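Glyoxalase family protein (Bacillus cereus, PDB 1SS4) belongs to the glyoxalase (vicinal oxygen chelate) superfamily, whose enzymes commonly use a metal, and may act as a methylmalonyl-CoA epimerase. Local coordinates at the interface of chains A and B. Numbering follows the deposited sequence. Chains: chain A/B, Glyoxalase family protein.

Contact 1: the interface of chains A and B. Residues chain A 122-123, 125, 133-135; chain B 46, 49-50.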
# COMPACT_ATOMS: atom_id res chain seq x y z
N GLY A 122 -7.56 10.37 -15.16
CA GLY A 122 -8.34 11.59 -15.32
C GLY A 122 -7.45 12.62 -15.99
O GLY A 122 -6.90 12.36 -17.05
N GLU A 123 -7.30 13.77 -15.36
CA GLU A 123 -6.45 14.81 -15.91
C GLU A 123 -5.33 15.10 -14.92
O GLU A 123 -5.42 14.73 -13.75
CB GLU A 123 -7.26 16.10 -16.11
CG GLU A 123 -8.52 15.92 -16.93
CD GLU A 123 -9.46 17.12 -16.86
OE1 GLU A 123 -10.61 16.98 -17.32
OE2 GLU A 123 -9.06 18.19 -16.35
N VAL A 125 -4.14 17.47 -12.74
CA VAL A 125 -4.75 18.63 -12.13
C VAL A 125 -3.84 19.42 -11.21
O VAL A 125 -2.95 18.85 -10.55
CB VAL A 125 -5.99 18.19 -11.31
CG1 VAL A 125 -6.79 19.39 -10.85
CG2 VAL A 125 -6.85 17.26 -12.15
N LEU A 133 -1.18 16.96 -9.85
CA LEU A 133 -1.21 15.51 -9.67
C LEU A 133 -2.20 14.79 -10.58
O LEU A 133 -3.08 15.41 -11.18
CB LEU A 133 -1.55 15.17 -8.22
CG LEU A 133 -3.01 15.38 -7.81
CD1 LEU A 133 -3.26 14.68 -6.48
CD2 LEU A 133 -3.33 16.87 -7.73
N CYS A 134 -2.04 13.47 -10.66
CA CYS A 134 -2.90 12.64 -11.48
C CYS A 134 -2.87 11.20 -10.98
O CYS A 134 -2.05 10.84 -10.13
CB CYS A 134 -2.44 12.66 -12.93
SG CYS A 134 -0.83 11.89 -13.19
N TYR A 135 -3.77 10.40 -11.53
CA TYR A 135 -3.86 8.97 -11.24
C TYR A 135 -3.53 8.31 -12.56
O TYR A 135 -3.99 8.74 -13.62
CB TYR A 135 -5.26 8.55 -10.82
CG TYR A 135 -5.59 8.69 -9.35
CD1 TYR A 135 -6.75 8.12 -8.83
CD2 TYR A 135 -4.75 9.39 -8.49
CE1 TYR A 135 -7.07 8.25 -7.48
CE2 TYR A 135 -5.07 9.54 -7.15
CZ TYR A 135 -6.23 8.97 -6.66
OH TYR A 135 -6.56 9.14 -5.34
N TRP B 46 -11.88 19.50 -8.37
CA TRP B 46 -10.61 19.17 -8.98
C TRP B 46 -10.35 17.68 -8.71
O TRP B 46 -9.82 16.96 -9.55
CB TRP B 46 -9.48 19.99 -8.36
CG TRP B 46 -9.34 19.74 -6.89
CD1 TRP B 46 -10.10 20.29 -5.89
CD2 TRP B 46 -8.45 18.81 -6.25
NE1 TRP B 46 -9.74 19.76 -4.68
CE2 TRP B 46 -8.73 18.85 -4.87
CE3 TRP B 46 -7.46 17.95 -6.72
CZ2 TRP B 46 -8.04 18.05 -3.94
CZ3 TRP B 46 -6.77 17.15 -5.79
CH2 TRP B 46 -7.07 17.22 -4.42
N ARG B 49 -11.70 15.45 -11.08
CA ARG B 49 -10.97 15.48 -12.34
C ARG B 49 -9.76 14.55 -12.30
O ARG B 49 -9.38 13.97 -13.31
CB ARG B 49 -10.56 16.92 -12.67
CG ARG B 49 -11.78 17.80 -12.99
CD ARG B 49 -11.40 19.25 -13.08
NE ARG B 49 -10.24 19.42 -13.95
CZ ARG B 49 -9.27 20.28 -13.71
NH1 ARG B 49 -9.32 21.06 -12.63
NH2 ARG B 49 -8.24 20.36 -14.54
N VAL B 50 -9.17 14.39 -11.12
CA VAL B 50 -8.01 13.51 -10.97
C VAL B 50 -8.42 12.04 -11.03
O VAL B 50 -7.83 11.25 -11.77
CB VAL B 50 -7.30 13.72 -9.61
CG1 VAL B 50 -6.21 12.68 -9.45
CG2 VAL B 50 -6.70 15.12 -9.54
O HOH W 1 -5.57 11.71 -13.45

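Contact 2: the interface of chains A and B. Residues chain A 18-20, 82, 84-87; chain B 93-95.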
# COMPACT_ATOMS: atom_id res chain seq x y z
N VAL A 18 0.76 -8.07 -5.49
CA VAL A 18 0.82 -9.38 -6.13
C VAL A 18 0.61 -9.10 -7.61
O VAL A 18 -0.38 -8.49 -7.99
CB VAL A 18 -0.29 -10.31 -5.59
CG1 VAL A 18 -0.34 -11.61 -6.38
CG2 VAL A 18 -0.03 -10.60 -4.14
N VAL A 19 1.56 -9.52 -8.45
CA VAL A 19 1.45 -9.25 -9.86
C VAL A 19 1.51 -10.51 -10.72
O VAL A 19 1.87 -11.59 -10.24
CB VAL A 19 2.55 -8.27 -10.32
CG1 VAL A 19 2.46 -6.99 -9.49
CG2 VAL A 19 3.93 -8.90 -10.15
N GLU A 20 1.12 -10.34 -11.98
CA GLU A 20 1.10 -11.42 -12.97
C GLU A 20 2.51 -11.67 -13.51
O GLU A 20 2.95 -12.81 -13.64
CB GLU A 20 0.17 -11.02 -14.12
CG GLU A 20 -0.21 -12.13 -15.06
CD GLU A 20 -1.19 -11.66 -16.13
OE1 GLU A 20 -1.56 -12.51 -16.98
OE2 GLU A 20 -1.60 -10.46 -16.14
N THR A 82 -3.15 -17.75 -8.39
CA THR A 82 -3.99 -16.71 -7.83
C THR A 82 -5.44 -17.09 -8.20
O THR A 82 -5.68 -17.82 -9.17
CB THR A 82 -3.59 -15.31 -8.38
OG1 THR A 82 -3.41 -15.38 -9.79
CG2 THR A 82 -2.25 -14.85 -7.76
N ALA A 84 -8.16 -14.51 -7.46
CA ALA A 84 -8.96 -13.29 -7.43
C ALA A 84 -8.09 -12.19 -8.02
O ALA A 84 -6.88 -12.38 -8.13
CB ALA A 84 -9.38 -12.92 -6.00
N ASP A 85 -8.69 -11.08 -8.40
CA ASP A 85 -7.91 -9.98 -9.00
C ASP A 85 -8.57 -8.65 -8.67
O ASP A 85 -9.74 -8.49 -8.95
CB ASP A 85 -7.86 -10.19 -10.52
CG ASP A 85 -7.09 -9.09 -11.26
OD1 ASP A 85 -6.32 -8.35 -10.63
OD2 ASP A 85 -7.25 -8.98 -12.50
N HIS A 86 -7.87 -7.73 -8.01
CA HIS A 86 -8.44 -6.41 -7.78
C HIS A 86 -7.47 -5.37 -8.36
O HIS A 86 -7.50 -4.20 -8.01
CB HIS A 86 -8.74 -6.12 -6.29
CG HIS A 86 -7.64 -6.49 -5.36
ND1 HIS A 86 -7.47 -7.77 -4.88
CD2 HIS A 86 -6.65 -5.75 -4.80
CE1 HIS A 86 -6.43 -7.80 -4.07
NE2 HIS A 86 -5.91 -6.59 -4.00
N ARG A 87 -6.61 -5.81 -9.27
CA ARG A 87 -5.66 -4.89 -9.89
C ARG A 87 -6.37 -3.73 -10.58
O ARG A 87 -5.88 -2.61 -10.54
CB ARG A 87 -4.79 -5.61 -10.90
CG ARG A 87 -3.73 -6.51 -10.30
CD ARG A 87 -3.05 -7.32 -11.42
NE ARG A 87 -4.02 -8.08 -12.22
CZ ARG A 87 -3.72 -8.75 -13.34
NH1 ARG A 87 -2.46 -8.76 -13.80
NH2 ARG A 87 -4.67 -9.40 -13.99
N ALA B 93 -4.29 -13.27 -4.40
CA ALA B 93 -5.12 -12.47 -5.29
C ALA B 93 -4.22 -11.42 -5.92
O ALA B 93 -3.26 -10.95 -5.27
CB ALA B 93 -6.27 -11.77 -4.50
N LEU B 94 -4.50 -11.05 -7.17
CA LEU B 94 -3.68 -10.03 -7.85
C LEU B 94 -4.09 -8.64 -7.34
O LEU B 94 -5.29 -8.38 -7.06
CB LEU B 94 -3.87 -10.11 -9.36
CG LEU B 94 -3.36 -11.43 -9.93
CD1 LEU B 94 -4.11 -11.73 -11.23
CD2 LEU B 94 -1.84 -11.37 -10.15
N GLY B 95 -3.09 -7.76 -7.22
CA GLY B 95 -3.32 -6.40 -6.74
C GLY B 95 -2.65 -6.06 -5.42
O GLY B 95 -1.90 -6.87 -4.88

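Contact 1: the interface of chains A and B
B:Arg49 and A:Glu123 hold each other twice, once through side chains and once through backbone. The guanidinium of B:Arg49 comes side-on, and NE and NH2 both converge on one carboxylate oxygen, OE2 of A:Glu123. The salt bridge from B:Arg49 NH2 to A:Glu123 OE2 measures 2.9 Å. OE2 lies almost in the guanidinium plane, but the carboxylate is turned 58° from that plane: NH2 meets OE2 nearly along its C-O bond, whereas NE approaches from above the carboxylate. The glutamate chain is extended beyond CG; the arginine bends at chi3 (50°), which swings its NE edge toward the acid. The backbone N of A:Glu123 donates to the carbonyl O of B:Arg49 at 2.9 Å.

Apolar packing lies beside this pair. A:Val125 spreads its two methyls over helix 46-51: CG2 sits over the centre of the guanidinium face and also presses on CG2 of B:Val50 at 3.4 Å, a tight contact, while CG1 meets CB of B:Trp46 at 3.7 Å. B:Val50 splits its branches. CG1 of B:Val50, anti to the backbone N (chi1 174°), reaches CD2 of A:Tyr135 at 3.7 Å, and CG2 faces A:Val125 and the branch carbon of A:Leu133. The indole of B:Trp46 brings CZ3 to CD2 of A:Leu133 at 4.0 Å, the two side chains crossing at about a right angle.

A water joins the backbones. It lies 2.9 Å from the carbonyl O of B:Val50 and also contacts A:Gly122 N, A:Glu123 O and A:Tyr135 N, the last almost straight. It thus ties polar groups of both chains together beside the valine packing.

In the fold, the short helix 46-51 of chain B lies against strands 125-127 and 131-137 of chain A and the loop residues A:Gly122 and A:Glu123.

Contact 2: the interface of chains A and B
The carbonyl O of B:Leu94 is gripped by the backbone N of A:His86 at 2.8 Å, in a nearly straight bond (178°) tilted from the carbonyl plane. The same oxygen lies over one face of the A:His86 imidazole, offset toward the rim; chi1 of 46°, with CG between the backbone N and the carbonyl carbon, folds the ring back over it. A:His86 ND1 is 3.1 Å from B:Leu94 O, but because the oxygen sits above the ring the pair is doubtful as a hydrogen bond.

B:Leu94 is also held through its N, which donates to A:Ala84 O at 2.9 Å and completes a parallel bridge around A:Asp85. Next to it, A:Val18 and B:Gly95 form an antiparallel bridge through paired backbone bonds.

The leucine side chain enters chain A between these two segments. CD1 of B:Leu94 lies 3.7 Å from CZ of A:Arg87, over one guanidinium face and toward the rim, while CD2 turns to the backbone of A:Val19 and A:Glu20. Arginine and leucine run side by side, pointing the same way, and CD of A:Arg87 touches CB of B:Leu94 at 3.6 Å.

Two acids of chain A hold this guanidinium. NE and NH2 of A:Arg87 grip A:Asp85 side-on, one to each oxygen, both from above the carboxylate plane, with NE to OD1 at 2.8 Å; A:Arg87 N reaches OD1 from the opposite face. A:Arg87 NH1 bridges to OE2 of A:Glu20 at 3.0 Å.

In the deposited dimer, possibly the biological one, this contact threads the segment leading into strand 95-103 between two segments of the other chain.

About 25 Å separates the C-alpha centres of contact 1 and contact 2, which share no residue and draw on different elements of each chain. Contact 1 sets a helix of chain B on strands and a loop of chain A, whereas contact 2 combines backbone pairing at a strand end with one inserted leucine. The interface is two-fold symmetric, and each contact recurs with the chains exchanged, giving widely spaced points of attachment that should fix the relative orientation of the subunits. Paired subunits are common in this family, which supports a biological dimer without proving it.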